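Local coordinates for protein salivary nitrophorin (Cimex lectularius, PDB 2IMQ) that carries nitric oxide on a cysteine-ligated heme in bed bug saliva and releases it into the victim during feeding, causing vasodilation, at residues 194-197 against 198-201. Numbering follows the deposited sequence.
Sequences GLMA and FDQL
Phe198 packs against the backbone carbonyls of Gly194 and Leu195, a worked example of an aromatic ring set beside helix carbonyls while the acid that follows it caps the next helix. Its CB lies 3.5 Å from Leu195 O, the same oxygen that accepts the Phe198 N-H in a hydrogen bond of 2.9 Å. With CG beside the backbone N (chi1 -59°), the ring is swung toward the helix: CD1 comes to 3.6 Å from Gly194 O, and CE1 keeps near that oxygen as well. Leu195 O sits at the ring edge, near its plane, while Leu195 CD1 makes a looser apolar contact with Phe198 CD1. The ring also meets that of His182 on helix 180-188, the planes nearly perpendicular. A type I beta turn from Met196 to Asp199 joins helix 192-196 to the segment leading into helix 201-206, in a protein whose heme is carried on a DNase I-like beta-sandwich fold. Asp199 N donates to Met196 O at 3.1 Å, approaching from well above the carbonyl plane, and one water bridges Ala197 O and Asp199 O. The side chains of Met196 and Asp199 lie side by side, pointing the same way; in one of the two conformers of Met196, SD lies 3.6 Å from Asp199 CB. Chi1 of 176° sets Asp199 CG beside its carbonyl carbon, on the side from which the chain continues to Leu201. Both oxygens of this buried carboxylate are engaged: Asp199 OD2 accepts a capping bond from Leu201 N at 3.0 Å, which approaches from above the carboxylate plane, and OD1 forms a salt bridge with Arg244 on strand 243-248.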
loop_
_atom_site.group_PDB
_atom_site.type_symbol
_atom_site.label_atom_id
_atom_site.label_comp_id
_atom_site.label_asym_id
_atom_site.label_seq_id
_atom_site.Cartn_x
_atom_site.Cartn_y
_atom_site.Cartn_z
ATOM N N GLY A 194 -20.238 9.028 5.463
ATOM C CA GLY A 194 -20.711 10.273 4.907
ATOM C C GLY A 194 -19.592 11.022 4.245
ATOM O O GLY A 194 -19.766 11.614 3.166
ATOM N N LEU A 195 -18.428 11.037 4.851
ATOM C CA LEU A 195 -17.263 11.703 4.264
ATOM C C LEU A 195 -16.730 10.911 3.058
ATOM O O LEU A 195 -16.327 11.483 2.031
ATOM C CB LEU A 195 -16.193 11.969 5.310
ATOM C CG LEU A 195 -14.997 12.803 4.836
ATOM C CD1 LEU A 195 -15.453 14.099 4.276
ATOM C CD2 LEU A 195 -14.027 12.965 5.907
ATOM N N MET A 196 -16.779 9.597 3.171
ATOM C CA MET A 196 -16.382 8.706 2.090
ATOM C C MET A 196 -17.217 8.898 0.849
ATOM O O MET A 196 -16.788 8.581 -0.257
ATOM C CB MET A 196 -16.415 7.237 2.546
ATOM C CG MET A 196 -15.569 6.287 1.717
ATOM S SD MET A 196 -13.808 6.789 1.909
ATOM C CE MET A 196 -13.160 5.934 3.221
ATOM N N ALA A 197 -18.416 9.451 0.977
ATOM C CA ALA A 197 -19.233 9.785 -0.190
ATOM C C ALA A 197 -18.527 10.783 -1.134
ATOM O O ALA A 197 -18.774 10.769 -2.309
ATOM C CB ALA A 197 -20.583 10.275 0.203
ATOM N N PHE A 198 -17.603 11.578 -0.609
ATOM C CA PHE A 198 -16.848 12.602 -1.364
ATOM C C PHE A 198 -15.479 12.089 -1.809
ATOM O O PHE A 198 -14.779 12.787 -2.531
ATOM C CB PHE A 198 -16.694 13.856 -0.517
ATOM C CG PHE A 198 -17.992 14.434 -0.126
ATOM C CD1 PHE A 198 -18.499 14.250 1.144
ATOM C CD2 PHE A 198 -18.739 15.162 -1.032
ATOM C CE1 PHE A 198 -19.721 14.758 1.491
ATOM C CE2 PHE A 198 -19.972 15.694 -0.637
ATOM C CZ PHE A 198 -20.440 15.470 0.595
ATOM N N ASP A 199 -15.084 10.896 -1.384
ATOM C CA ASP A 199 -13.831 10.341 -1.761
ATOM C C ASP A 199 -13.828 10.015 -3.258
ATOM O O ASP A 199 -14.809 9.588 -3.834
ATOM C CB ASP A 199 -13.553 9.077 -0.913
ATOM C CG ASP A 199 -12.296 8.396 -1.345
ATOM O OD1 ASP A 199 -11.182 8.816 -0.925
ATOM O OD2 ASP A 199 -12.348 7.361 -2.075
ATOM N N GLN A 200 -12.652 10.204 -3.856
ATOM C CA GLN A 200 -12.518 10.085 -5.336
ATOM C C GLN A 200 -12.328 8.667 -5.864
ATOM O O GLN A 200 -12.342 8.478 -7.055
ATOM C CB GLN A 200 -11.392 10.992 -5.806
ATOM C CG GLN A 200 -11.696 12.465 -5.675
ATOM C CD GLN A 200 -10.534 13.355 -5.840
ATOM O OE1 GLN A 200 -9.402 13.023 -5.482
ATOM N NE2 GLN A 200 -10.818 14.578 -6.283
ATOM N N LEU A 201 -12.208 7.649 -5.017
ATOM C CA LEU A 201 -11.985 6.311 -5.562
ATOM C C LEU A 201 -13.154 5.918 -6.441
ATOM O O LEU A 201 -12.970 5.359 -7.522
ATOM C CB LEU A 201 -11.717 5.302 -4.455
ATOM C CG LEU A 201 -11.428 3.876 -4.980
ATOM C CD1 LEU A 201 -10.188 3.864 -5.833
ATOM C CD2 LEU A 201 -11.273 2.965 -3.772
HETATM O O HOH W 1 -17.162 10.754 -4.658
#